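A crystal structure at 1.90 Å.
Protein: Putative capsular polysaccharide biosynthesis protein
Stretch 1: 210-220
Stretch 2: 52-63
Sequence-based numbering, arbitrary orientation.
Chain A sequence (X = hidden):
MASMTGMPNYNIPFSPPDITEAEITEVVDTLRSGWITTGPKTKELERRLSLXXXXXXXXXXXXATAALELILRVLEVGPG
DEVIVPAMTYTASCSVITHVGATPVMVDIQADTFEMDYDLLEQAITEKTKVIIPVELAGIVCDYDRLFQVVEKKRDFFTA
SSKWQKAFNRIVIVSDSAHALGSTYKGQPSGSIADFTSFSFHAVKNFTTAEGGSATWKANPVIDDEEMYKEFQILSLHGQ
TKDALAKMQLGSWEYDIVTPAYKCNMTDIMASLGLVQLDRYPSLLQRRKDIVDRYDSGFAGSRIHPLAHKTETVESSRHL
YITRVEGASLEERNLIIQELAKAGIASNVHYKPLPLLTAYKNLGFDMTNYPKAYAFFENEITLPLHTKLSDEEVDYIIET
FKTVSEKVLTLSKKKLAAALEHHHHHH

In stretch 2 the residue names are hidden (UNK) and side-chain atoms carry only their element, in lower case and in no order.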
ATOM      1  N   ALA A 210      12.303  -5.642   2.510  1.00 21.94           N
ATOM      2  CA  ALA A 210      12.421  -4.164   2.493  1.00 21.75           C
ATOM      3  C   ALA A 210      11.112  -3.464   2.959  1.00 21.22           C
ATOM      4  O   ALA A 210      11.108  -2.685   3.928  1.00 20.97           O
ATOM      5  CB  ALA A 210      12.866  -3.638   1.141  1.00 22.02           C
ATOM      6  N   GLU A 211      10.022  -3.711   2.249  1.00 19.63           N
ATOM      7  CA  GLU A 211       8.686  -3.438   2.768  1.00 18.70           C
ATOM      8  C   GLU A 211       7.841  -4.685   2.488  1.00 18.22           C
ATOM      9  O   GLU A 211       7.890  -5.250   1.401  1.00 18.22           O
ATOM     10  CB  GLU A 211       8.047  -2.182   2.127  1.00 18.49           C
ATOM     11  CG  GLU A 211       8.760  -0.858   2.439  1.00 19.15           C
ATOM     12  CD  GLU A 211       8.532  -0.327   3.849  1.00 19.09           C
ATOM     13  OE1 GLU A 211       7.689  -0.878   4.606  1.00 18.71           O
ATOM     14  OE2 GLU A 211       9.204   0.659   4.216  1.00 20.42           O
ATOM     15  N   GLY A 212       7.068  -5.100   3.468  1.00 17.87           N
ATOM     16  CA  GLY A 212       6.168  -6.202   3.286  1.00 17.04           C
ATOM     17  C   GLY A 212       5.607  -6.690   4.603  1.00 16.64           C
ATOM     18  O   GLY A 212       6.008  -6.255   5.695  1.00 17.02           O
ATOM     19  N   GLY A 213       4.645  -7.588   4.499  1.00 15.81           N
ATOM     20  CA  GLY A 213       4.117  -8.270   5.625  1.00 15.45           C
ATOM     21  C   GLY A 213       3.086  -9.254   5.178  1.00 15.58           C
ATOM     22  O   GLY A 213       2.916  -9.530   3.941  1.00 15.14           O
ATOM     23  N   SER A 214       2.478  -9.890   6.168  1.00 15.45           N
ATOM     24  CA  SER A 214       1.462 -10.866   5.882  1.00 15.91           C
ATOM     25  C   SER A 214       0.381 -10.926   6.933  1.00 15.90           C
ATOM     26  O   SER A 214       0.622 -10.595   8.102  1.00 17.08           O
ATOM     27  CB  SER A 214       2.115 -12.275   5.682  1.00 16.02           C
ATOM     28  OG  SER A 214       2.594 -12.792   6.936  1.00 15.77           O
ATOM     29  N   ALA A 215      -0.757 -11.460   6.515  1.00 16.44           N
ATOM     30  CA  ALA A 215      -1.852 -11.899   7.385  1.00 16.98           C
ATOM     31  C   ALA A 215      -2.046 -13.400   7.259  1.00 17.64           C
ATOM     32  O   ALA A 215      -2.063 -13.971   6.158  1.00 17.99           O
ATOM     33  CB  ALA A 215      -3.147 -11.233   6.991  1.00 17.52           C
ATOM     34  N   THR A 216      -2.246 -14.034   8.389  1.00 18.48           N
ATOM     35  CA  THR A 216      -2.664 -15.403   8.415  1.00 19.93           C
ATOM     36  C   THR A 216      -3.622 -15.630   9.593  1.00 20.98           C
ATOM     37  O   THR A 216      -3.906 -14.707  10.373  1.00 20.89           O
ATOM     38  CB  THR A 216      -1.439 -16.355   8.448  1.00 20.17           C
ATOM     39  OG1 THR A 216      -1.847 -17.711   8.181  1.00 20.41           O
ATOM     40  CG2 THR A 216      -0.705 -16.271   9.805  1.00 19.96           C
ATOM     41  N   TRP A 217      -4.102 -16.872   9.707  1.00 22.11           N
ATOM     42  CA  TRP A 217      -5.066 -17.247  10.708  1.00 23.47           C
ATOM     43  C   TRP A 217      -4.868 -18.703  11.071  1.00 24.80           C
ATOM     44  O   TRP A 217      -4.503 -19.518  10.226  1.00 25.21           O
ATOM     45  CB  TRP A 217      -6.512 -17.007  10.246  1.00 24.19           C
ATOM     46  CG  TRP A 217      -6.885 -17.685   8.959  1.00 24.52           C
ATOM     47  CD1 TRP A 217      -7.459 -18.942   8.808  1.00 26.17           C
ATOM     48  CD2 TRP A 217      -6.737 -17.148   7.656  1.00 23.97           C
ATOM     49  NE1 TRP A 217      -7.653 -19.213   7.461  1.00 26.15           N
ATOM     50  CE2 TRP A 217      -7.221 -18.115   6.741  1.00 25.34           C
ATOM     51  CE3 TRP A 217      -6.205 -15.947   7.159  1.00 23.57           C
ATOM     52  CZ2 TRP A 217      -7.201 -17.898   5.374  1.00 25.04           C
ATOM     53  CZ3 TRP A 217      -6.182 -15.741   5.767  1.00 23.23           C
ATOM     54  CH2 TRP A 217      -6.674 -16.709   4.908  1.00 23.95           C
ATOM     55  N   LYS A 218      -5.140 -19.040  12.317  1.00 26.32           N
ATOM     56  CA  LYS A 218      -5.007 -20.431  12.703  1.00 28.40           C
ATOM     57  C   LYS A 218      -6.201 -21.250  12.180  1.00 29.14           C
ATOM     58  O   LYS A 218      -7.310 -20.741  12.018  1.00 28.93           O
ATOM     59  CB  LYS A 218      -4.771 -20.562  14.208  1.00 29.83           C
ATOM     60  CG  LYS A 218      -5.989 -20.490  15.095  1.00 31.35           C
ATOM     61  CD  LYS A 218      -5.518 -20.624  16.545  1.00 32.65           C
ATOM     62  CE  LYS A 218      -6.679 -20.648  17.513  1.00 34.44           C
ATOM     63  NZ  LYS A 218      -6.126 -20.583  18.889  1.00 35.74           N
ATOM     64  N   ALA A 219      -5.943 -22.525  11.901  1.00 30.16           N
ATOM     65  CA  ALA A 219      -6.986 -23.435  11.445  1.00 31.42           C
ATOM     66  C   ALA A 219      -8.143 -23.389  12.437  1.00 32.62           C
ATOM     67  O   ALA A 219      -7.941 -23.479  13.635  1.00 32.69           O
ATOM     68  CB  ALA A 219      -6.442 -24.862  11.314  1.00 32.30           C
ATOM     69  N   ASN A 220      -9.347 -23.272  11.912  1.00 33.82           N
ATOM     70  CA  ASN A 220     -10.543 -23.253  12.718  1.00 35.39           C
ATOM     71  C   ASN A 220     -11.679 -23.803  11.861  1.00 37.08           C
ATOM     72  O   ASN A 220     -11.884 -23.334  10.735  1.00 38.58           O
ATOM     73  CB  ASN A 220     -10.841 -21.826  13.183  1.00 34.46           C
ATOM     74  CG  ASN A 220     -11.932 -21.765  14.241  1.00 35.17           C
ATOM     75  OD1 ASN A 220     -12.968 -22.440  14.128  1.00 35.80           O
ATOM     76  ND2 ASN A 220     -11.711 -20.958  15.282  1.00 34.22           N
ATOM     77  N   UNK A  52       5.593 -22.883   7.319  1.00 24.56           N
ATOM     78  CA  UNK A  52       6.473 -22.408   8.395  1.00 24.53           C
ATOM     79  C   UNK A  52       5.694 -21.996   9.651  1.00 24.06           C
ATOM     80  O   UNK A  52       6.131 -22.309  10.769  1.00 24.51           O
ATOM     81  c   UNK A  52       7.386 -21.267   7.912  1.00 24.06           C
ATOM     82  c   UNK A  52       9.562 -21.544   9.137  1.00 25.22           C
ATOM     83  c   UNK A  52       8.416 -20.810   8.904  1.00 23.84           C
ATOM     84  c   UNK A  52      10.343 -19.978  10.766  1.00 24.15           C
ATOM     85  c   UNK A  52       8.261 -19.616   9.600  1.00 23.49           C
ATOM     86  o   UNK A  52      11.304 -19.572  11.701  1.00 23.83           O
ATOM     87  c   UNK A  52       9.218 -19.198  10.524  1.00 23.29           C
ATOM     88  c   UNK A  52      10.523 -21.134  10.078  1.00 25.38           C
ATOM     89  N   UNK A  53       4.568 -21.312   9.485  1.00 23.19           N
ATOM     90  CA  UNK A  53       3.756 -20.870  10.624  1.00 23.38           C
ATOM     91  C   UNK A  53       2.665 -21.873  11.017  1.00 24.40           C
ATOM     92  O   UNK A  53       1.916 -21.623  11.970  1.00 23.98           O
ATOM     93  c   UNK A  53       4.133 -18.361  10.257  1.00 21.11           C
ATOM     94  o   UNK A  53       2.219 -19.526   9.264  1.00 21.74           O
ATOM     95  c   UNK A  53       3.084 -19.466  10.397  1.00 22.01           C
ATOM     96  N   UNK A  54       2.587 -23.012  10.314  1.00 26.07           N
ATOM     97  CA  UNK A  54       1.589 -24.056  10.589  1.00 27.02           C
ATOM     98  C   UNK A  54       0.157 -23.503  10.536  1.00 26.31           C
ATOM     99  O   UNK A  54      -0.679 -23.773  11.403  1.00 26.20           O
ATOM    100  c   UNK A  54       1.874 -24.789  11.913  1.00 29.04           C
ATOM    101  c   UNK A  54       3.209 -25.514  11.843  1.00 31.23           C
ATOM    102  o   UNK A  54       2.681 -26.760  13.808  1.00 34.49           O
ATOM    103  n   UNK A  54       4.842 -26.435  13.355  1.00 34.35           N
ATOM    104  c   UNK A  54       3.554 -26.300  13.087  1.00 32.87           C
ATOM    105  N   UNK A  55      -0.099 -22.737   9.479  1.00 25.53           N
ATOM    106  CA  UNK A  55      -1.436 -22.215   9.209  1.00 25.43           C
ATOM    107  C   UNK A  55      -1.812 -22.627   7.823  1.00 25.51           C
ATOM    108  O   UNK A  55      -0.932 -22.971   7.041  1.00 25.68           O
ATOM    109  c   UNK A  55      -1.476 -20.672   9.315  1.00 24.65           C
ATOM    110  c   UNK A  55      -1.390 -20.246  10.755  1.00 24.54           C
ATOM    111  o   UNK A  55      -0.391 -20.114   8.563  1.00 24.17           O
ATOM    112  N   UNK A  56      -3.106 -22.611   7.498  1.00 25.85           N
ATOM    113  CA  UNK A  56      -3.507 -23.154   6.183  1.00 26.19           C
ATOM    114  C   UNK A  56      -3.235 -22.242   5.028  1.00 25.22           C
ATOM    115  O   UNK A  56      -2.901 -22.709   3.940  1.00 25.20           O
ATOM    116  c   UNK A  56      -4.251 -22.496   8.408  1.00 26.65           C
ATOM    117  c   UNK A  56      -5.018 -23.443   6.345  1.00 27.25           C
ATOM    118  c   UNK A  56      -5.448 -22.610   7.472  1.00 27.27           C
ATOM    119  N   UNK A  57      -3.358 -20.933   5.247  1.00 23.87           N
ATOM    120  CA  UNK A  57      -3.192 -19.980   4.152  1.00 23.58           C
ATOM    121  C   UNK A  57      -2.544 -18.724   4.685  1.00 21.65           C
ATOM    122  O   UNK A  57      -2.792 -18.359   5.830  1.00 20.49           O
ATOM    123  c   UNK A  57      -5.408 -20.654   2.980  1.00 26.32           C
ATOM    124  n   UNK A  57      -4.714 -21.212  -0.746  1.00 29.59           N
ATOM    125  c   UNK A  57      -4.536 -19.573   3.570  1.00 24.47           C
ATOM    126  c   UNK A  57      -4.838 -21.296   1.728  1.00 28.13           C
ATOM    127  c   UNK A  57      -4.885 -20.389   0.506  1.00 28.21           C
ATOM    128  N   UNK A  58      -1.724 -18.085   3.842  1.00 20.59           N
ATOM    129  CA  UNK A  58      -1.124 -16.784   4.186  1.00 19.73           C
ATOM    130  C   UNK A  58      -1.389 -15.793   3.036  1.00 19.58           C
ATOM    131  O   UNK A  58      -1.408 -16.196   1.853  1.00 19.72           O
ATOM    132  o   UNK A  58       0.521 -17.895   5.511  1.00 19.68           O
ATOM    133  c   UNK A  58       1.023 -15.649   4.801  1.00 18.78           C
ATOM    134  c   UNK A  58       0.354 -16.950   4.438  1.00 19.43           C
ATOM    135  N   UNK A  59      -1.625 -14.543   3.404  1.00 18.73           N
ATOM    136  CA  UNK A  59      -1.870 -13.441   2.443  1.00 18.96           C
ATOM    137  C   UNK A  59      -0.713 -12.478   2.590  1.00 18.27           C
ATOM    138  O   UNK A  59      -0.533 -11.866   3.646  1.00 17.88           O
ATOM    139  c   UNK A  59      -4.327 -13.682   2.717  1.00 20.15           C
ATOM    140  c   UNK A  59      -3.390 -11.581   1.708  1.00 19.46           C
ATOM    141  c   UNK A  59      -3.178 -12.716   2.728  1.00 19.14           C
ATOM    142  N   UNK A  60       0.132 -12.441   1.576  1.00 18.58           N
ATOM    143  CA  UNK A  60       1.329 -11.620   1.610  1.00 18.13           C
ATOM    144  C   UNK A  60       0.922 -10.252   1.076  1.00 18.09           C
ATOM    145  O   UNK A  60       0.198 -10.157   0.068  1.00 17.42           O
ATOM    146  c   UNK A  60       2.427 -12.180   0.748  1.00 19.13           C
ATOM    147  s   UNK A  60       3.401 -13.421   1.591  1.00 21.40           S
ATOM    148  N   UNK A  61       1.332  -9.209   1.808  1.00 17.27           N
ATOM    149  CA  UNK A  61       0.909  -7.843   1.506  1.00 17.11           C
ATOM    150  C   UNK A  61       2.106  -6.895   1.635  1.00 16.45           C
ATOM    151  O   UNK A  61       3.257  -7.314   1.921  1.00 16.06           O
ATOM    152  c   UNK A  61      -2.300  -8.091   1.325  1.00 19.26           C
ATOM    153  c   UNK A  61      -2.292  -7.983   3.786  1.00 18.60           C
ATOM    154  c   UNK A  61      -1.483  -8.300   2.552  1.00 18.13           C
ATOM    155  c   UNK A  61      -0.199  -7.457   2.478  1.00 17.67           C
ATOM    156  N   UNK A  62       1.866  -5.597   1.456  1.00 16.14           N
ATOM    157  CA  UNK A  62       3.000  -4.633   1.404  1.00 16.25           C
ATOM    158  C   UNK A  62       3.505  -4.063   2.719  1.00 16.22           C
ATOM    159  O   UNK A  62       4.510  -3.355   2.724  1.00 16.21           O
ATOM    160  c   UNK A  62       2.735  -3.483   0.397  1.00 16.41           C
ATOM    161  n   UNK A  62       1.212  -1.652  -0.053  1.00 16.10           N
ATOM    162  o   UNK A  62       1.255  -2.478   2.052  1.00 15.48           O
ATOM    163  c   UNK A  62       1.680  -2.484   0.877  1.00 16.41           C
ATOM    164  N   UNK A  63       2.833  -4.402   3.823  1.00 16.14           N
ATOM    165  CA  UNK A  63       3.248  -4.022   5.171  1.00 16.07           C
ATOM    166  C   UNK A  63       2.451  -4.822   6.174  1.00 16.19           C
ATOM    167  O   UNK A  63       1.372  -5.388   5.827  1.00 18.05           O
ATOM    168  c   UNK A  63       3.064  -2.502   5.476  1.00 15.68           C
ATOM    169  o   UNK A  63       1.707  -2.165   5.672  1.00 15.66           O
TER
HETATM  170  O   HOH W   1       5.007  -0.474   3.023  1.00 14.70           O

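Position 52 carries one carbon and then a ring of six carbons bearing an oxygen, which is Tyr52; it lies in a helix and its ring makes no contact with stretch 1. At 53 a single carbon bears one oxygen and one carbon, the fork of a threonine; its CA-to-CB bond points toward stretch 1 and its oxygen lies 4.4 Å from Thr216 CG2: Thr53. Position 54 has three carbons, the third holding an oxygen and a nitrogen. This is Gln54, exposed and out of reach, the first residue after the helix to leave helical phi/psi, with positive phi.

Position 55 repeats the oxygen-and-carbon fork. Its oxygen lies 2.8 Å from Thr216 OG1, and its methyl carbon approaches Trp217 O; a threonine supplies both, so this is Thr55. Its OG1 is also hydrogen-bonded to Thr53 OG1 (2.8 Å). At 56 three carbons close a ring onto the backbone nitrogen: Pro56. Its CD lies 3.5 Å from Trp217 O and its CG 4.0 Å from Trp217 NE1, so the compact ring packs beside the indole.

Position 57 is four carbons in a row ending in nitrogen, Lys57. Its CB sits 3.6 Å from Trp217 CZ2, while the end of the chain leads away to a hydrogen bond elsewhere in the structure. Its backbone O lies over one face of the indole and accepts a hydrogen bond from Thr216 OG1 (2.6 Å).

At 58 another carbon bears an oxygen and a methyl, the latter 3.7 Å from Ser214 CB. This is Thr58, a beta-branched residue well suited to an extended backbone. Position 59 has one carbon carrying two carbons, with no polar atom: Val59, whose CG2 meets the edge of the Trp217 ring 4.1 Å from CZ3. At 60 one carbon precedes a sulfur, giving Cys60; Ser214 CB and Cys60 SG are 4.4 Å apart, a loose contact on the sheet face they share. At position 61 four carbons fork at the second, and the backbone pairs with Gly213 through hydrogen bonds: Leu61, an apolar side chain on the buried sheet face of Val59 and Ala215.

Position 62 has two carbons, the second bearing oxygen and nitrogen: Asn62. Its CA-to-CB bond points away, but a water lies within hydrogen-bonding distance of both Asn62 O (2.9 Å) and Glu211 OE1 (3.1 Å). Position 63, one carbon and one oxygen, is Ser63, whose hydroxyl caps the helix that follows.

The contact is an antiparallel sheet. Val59 N donates to Ala215 O (2.8 Å) and Ala215 N to Val59 O (2.9 Å); Leu61 N donates to Gly213 O (2.7 Å) and Gly213 N to Leu61 O (2.9 Å). A CB on Gly213 would clash with Ser63 C, so glycine fits there. Beyond the strands, threonine hydroxyls and indole packing extend the contact.

Stretch 2 (52-63) YTQTPKTVCLNS
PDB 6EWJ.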